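Local coordinates for protein with a SET domain within carboxy region (Cryptosporidium parvum, PDB 4LDG) that carries a SET domain in its C-terminal part and is probably a histone H4 methyltransferase, at residues A[29-37]-A[106-114]. Residues are numbered along the deposited sequence; the frame is centred on the assembly and turned at random.
Sequences SKIPYFERN and DMNYKVIHL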
loop_
_atom_site.group_PDB
_atom_site.type_symbol
_atom_site.label_atom_id
_atom_site.label_comp_id
_atom_site.label_asym_id
_atom_site.label_seq_id
_atom_site.Cartn_x
_atom_site.Cartn_y
_atom_site.Cartn_z
ATOM N N SER A 29 8.438 -15.847 -2.315
ATOM C CA SER A 29 9.761 -15.373 -1.913
ATOM C C SER A 29 9.885 -15.109 -0.415
ATOM O O SER A 29 10.985 -15.089 0.117
ATOM C CB SER A 29 10.129 -14.111 -2.691
ATOM O OG SER A 29 10.671 -14.460 -3.953
ATOM N N LYS A 30 8.761 -14.917 0.261
ATOM C CA LYS A 30 8.746 -14.653 1.706
ATOM C C LYS A 30 8.435 -15.900 2.561
ATOM O O LYS A 30 8.527 -15.847 3.795
ATOM C CB LYS A 30 7.733 -13.544 1.999
ATOM C CG LYS A 30 8.139 -12.177 1.435
ATOM C CD LYS A 30 6.969 -11.209 1.368
ATOM C CE LYS A 30 7.418 -9.820 0.926
ATOM N NZ LYS A 30 6.341 -8.791 1.084
ATOM N N ILE A 31 8.073 -17.010 1.914
ATOM C CA ILE A 31 7.723 -18.242 2.640
ATOM C C ILE A 31 8.822 -18.721 3.600
ATOM O O ILE A 31 8.520 -18.989 4.762
ATOM C CB ILE A 31 7.238 -19.378 1.687
ATOM C CG1 ILE A 31 5.856 -18.989 1.121
ATOM C CG2 ILE A 31 7.162 -20.723 2.412
ATOM C CD1 ILE A 31 5.104 -20.071 0.371
ATOM N N PRO A 32 10.090 -18.804 3.138
ATOM C CA PRO A 32 11.160 -19.219 4.049
ATOM C C PRO A 32 11.234 -18.353 5.318
ATOM O O PRO A 32 11.487 -18.874 6.410
ATOM C CB PRO A 32 12.432 -19.035 3.206
ATOM C CG PRO A 32 11.969 -19.013 1.790
ATOM C CD PRO A 32 10.633 -18.345 1.849
ATOM N N TYR A 33 11.008 -17.047 5.170
ATOM C CA TYR A 33 10.954 -16.151 6.321
ATOM C C TYR A 33 9.714 -16.413 7.185
ATOM O O TYR A 33 9.823 -16.440 8.404
ATOM C CB TYR A 33 11.042 -14.670 5.894
ATOM C CG TYR A 33 10.675 -13.701 6.999
ATOM C CD1 TYR A 33 11.639 -13.187 7.863
ATOM C CD2 TYR A 33 9.353 -13.319 7.198
ATOM C CE1 TYR A 33 11.295 -12.316 8.885
ATOM C CE2 TYR A 33 9.000 -12.456 8.217
ATOM C CZ TYR A 33 9.968 -11.952 9.057
ATOM O OH TYR A 33 9.604 -11.088 10.064
ATOM N N PHE A 34 8.546 -16.612 6.575
ATOM C CA PHE A 34 7.330 -16.950 7.356
ATOM C C PHE A 34 7.511 -18.259 8.134
ATOM O O PHE A 34 7.143 -18.361 9.306
ATOM C CB PHE A 34 6.070 -17.034 6.471
ATOM C CG PHE A 34 5.684 -15.722 5.810
ATOM C CD1 PHE A 34 5.772 -14.516 6.493
ATOM C CD2 PHE A 34 5.225 -15.703 4.498
ATOM C CE1 PHE A 34 5.441 -13.315 5.873
ATOM C CE2 PHE A 34 4.889 -14.511 3.877
ATOM C CZ PHE A 34 4.990 -13.312 4.563
ATOM N N GLU A 35 8.096 -19.256 7.485
ATOM C CA GLU A 35 8.265 -20.564 8.121
ATOM C C GLU A 35 9.267 -20.507 9.265
ATOM O O GLU A 35 8.975 -20.985 10.347
ATOM C CB GLU A 35 8.634 -21.634 7.096
ATOM C CG GLU A 35 7.393 -22.241 6.456
ATOM C CD GLU A 35 7.694 -23.250 5.361
ATOM O OE1 GLU A 35 8.890 -23.488 5.057
ATOM O OE2 GLU A 35 6.714 -23.796 4.797
ATOM N N ARG A 36 10.419 -19.880 9.043
ATOM C CA ARG A 36 11.376 -19.655 10.132
ATOM C C ARG A 36 10.775 -18.941 11.334
ATOM O O ARG A 36 11.159 -19.229 12.459
ATOM C CB ARG A 36 12.597 -18.878 9.657
ATOM C CG ARG A 36 13.768 -19.772 9.305
ATOM C CD ARG A 36 14.995 -18.968 8.925
ATOM N NE ARG A 36 14.749 -18.160 7.729
ATOM C CZ ARG A 36 15.610 -17.989 6.726
ATOM N NH1 ARG A 36 16.813 -18.565 6.730
ATOM N NH2 ARG A 36 15.253 -17.227 5.699
ATOM N N ASN A 37 9.840 -18.020 11.107
ATOM C CA ASN A 37 9.260 -17.233 12.206
ATOM C C ASN A 37 7.894 -17.701 12.706
ATOM O O ASN A 37 7.250 -16.989 13.468
ATOM C CB ASN A 37 9.203 -15.760 11.813
ATOM C CG ASN A 37 10.546 -15.082 11.953
ATOM O OD1 ASN A 37 10.963 -14.756 13.060
ATOM N ND2 ASN A 37 11.229 -14.865 10.839
ATOM N N ASP A 106 13.446 -6.537 7.556
ATOM C CA ASP A 106 14.373 -7.553 7.044
ATOM C C ASP A 106 14.591 -7.217 5.597
ATOM O O ASP A 106 13.665 -7.343 4.798
ATOM C CB ASP A 106 13.755 -8.940 7.155
ATOM C CG ASP A 106 14.694 -10.052 6.669
ATOM O OD1 ASP A 106 14.925 -11.004 7.466
ATOM O OD2 ASP A 106 15.183 -9.969 5.501
ATOM N N MET A 107 15.814 -6.809 5.276
ATOM C CA MET A 107 16.175 -6.369 3.933
ATOM C C MET A 107 16.342 -7.517 2.933
ATOM O O MET A 107 16.375 -7.287 1.725
ATOM C CB MET A 107 17.453 -5.524 3.993
ATOM C CG MET A 107 17.234 -4.016 3.811
ATOM S SD MET A 107 16.461 -3.138 5.185
ATOM C CE MET A 107 17.877 -2.396 5.962
ATOM N N ASN A 108 16.427 -8.749 3.420
ATOM C CA ASN A 108 16.573 -9.897 2.540
ATOM C C ASN A 108 15.202 -10.265 1.970
ATOM O O ASN A 108 15.062 -10.493 0.766
ATOM C CB ASN A 108 17.254 -11.083 3.248
ATOM C CG ASN A 108 18.604 -10.701 3.851
ATOM O OD1 ASN A 108 19.473 -10.153 3.165
ATOM N ND2 ASN A 108 18.772 -10.953 5.147
ATOM N N TYR A 109 14.179 -10.262 2.815
ATOM C CA TYR A 109 12.838 -10.648 2.379
ATOM C C TYR A 109 11.859 -9.488 2.131
ATOM O O TYR A 109 10.773 -9.709 1.616
ATOM C CB TYR A 109 12.262 -11.659 3.375
ATOM C CG TYR A 109 13.042 -12.965 3.378
ATOM C CD1 TYR A 109 12.754 -13.952 2.459
ATOM C CD2 TYR A 109 14.076 -13.195 4.281
ATOM C CE1 TYR A 109 13.467 -15.134 2.422
ATOM C CE2 TYR A 109 14.794 -14.378 4.259
ATOM C CZ TYR A 109 14.484 -15.340 3.320
ATOM O OH TYR A 109 15.166 -16.525 3.272
ATOM N N LYS A 110 12.254 -8.265 2.485
ATOM C CA LYS A 110 11.433 -7.050 2.350
ATOM C C LYS A 110 10.123 -7.166 3.144
ATOM O O LYS A 110 9.022 -7.029 2.600
ATOM C CB LYS A 110 11.173 -6.727 0.872
ATOM C CG LYS A 110 12.424 -6.721 -0.015
ATOM C CD LYS A 110 12.974 -5.325 -0.298
ATOM C CE LYS A 110 13.514 -5.201 -1.730
ATOM N NZ LYS A 110 12.416 -5.273 -2.753
ATOM N N VAL A 111 10.263 -7.469 4.432
ATOM C CA VAL A 111 9.143 -7.564 5.336
ATOM C C VAL A 111 9.405 -6.703 6.525
ATOM O O VAL A 111 10.557 -6.461 6.896
ATOM C CB VAL A 111 8.877 -8.989 5.857
ATOM C CG1 VAL A 111 8.340 -9.862 4.744
ATOM C CG2 VAL A 111 10.133 -9.607 6.456
ATOM N N ILE A 112 8.316 -6.263 7.131
ATOM C CA ILE A 112 8.364 -5.550 8.377
ATOM C C ILE A 112 8.396 -6.633 9.453
ATOM O O ILE A 112 7.394 -7.304 9.695
ATOM C CB ILE A 112 7.179 -4.608 8.557
ATOM C CG1 ILE A 112 7.149 -3.593 7.437
ATOM C CG2 ILE A 112 7.298 -3.859 9.885
ATOM C CD1 ILE A 112 5.973 -2.622 7.577
ATOM N N HIS A 113 9.574 -6.791 10.058
ATOM C CA HIS A 113 9.871 -7.881 10.974
ATOM C C HIS A 113 9.414 -7.586 12.396
ATOM O O HIS A 113 8.970 -8.498 13.081
ATOM C CB HIS A 113 11.382 -8.140 10.945
ATOM C CG HIS A 113 11.859 -9.117 11.962
ATOM N ND1 HIS A 113 11.547 -10.459 11.907
ATOM C CD2 HIS A 113 12.652 -8.957 13.044
ATOM C CE1 HIS A 113 12.104 -11.079 12.929
ATOM N NE2 HIS A 113 12.776 -10.190 13.634
ATOM N N LEU A 114 9.545 -6.328 12.850
ATOM C CA LEU A 114 9.131 -5.957 14.209
ATOM C C LEU A 114 7.825 -5.169 14.188
ATOM O O LEU A 114 7.579 -4.439 13.258
ATOM C CB LEU A 114 10.189 -5.089 14.885
ATOM C CG LEU A 114 11.540 -5.707 15.247
ATOM C CD1 LEU A 114 12.498 -4.629 15.751
ATOM C CD2 LEU A 114 11.363 -6.803 16.292
HETATM O O HOH W 1 7.713 -6.219 0.459
#
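Tyr-33 lies against Tyr-109, Val-111 and His-113 from its CB to its OH. Its CB rests over one face of the Tyr-109 ring, 3.8 Å from the ring centroid, a CH-pi contact. With CG anti to the backbone N (chi1 167°), the Tyr-33 ring is carried onto Val-111 CG2, which meets one face 3.5 Å from Tyr-33 CZ. Tyr-33 CD1 lies 4.0 Å from Asp-106 OD1. At the tip, Tyr-33 OH lies 2.8 Å from His-113 ND1, a hydrogen bond near the plane of both rings, whose planes stand 72° apart. Toward the rim of the opposite face of Tyr-33 sits the side-chain ND2 of Asn-37, itself bonded to Tyr-33 O. The Tyr-109 ring presents its edge to Ser-29 O. Asp-106 OD2 forms an Asx turn through Asn-108 N, extended to an Asx motif by Tyr-109 N. Extended Lys-30 runs past Val-111 CG1; its NZ salt-bridges Asp-26 and reaches Lys-110 O through a water. The aromatic cluster of Tyr-33, Tyr-109 and His-113 thus packs the C-terminal end of helix 15-36 against the small antiparallel hairpin 105-106/111-112, which has a G1 beta bulge (Lys-110 and Val-111 facing Asp-106) and follows helix 98-104.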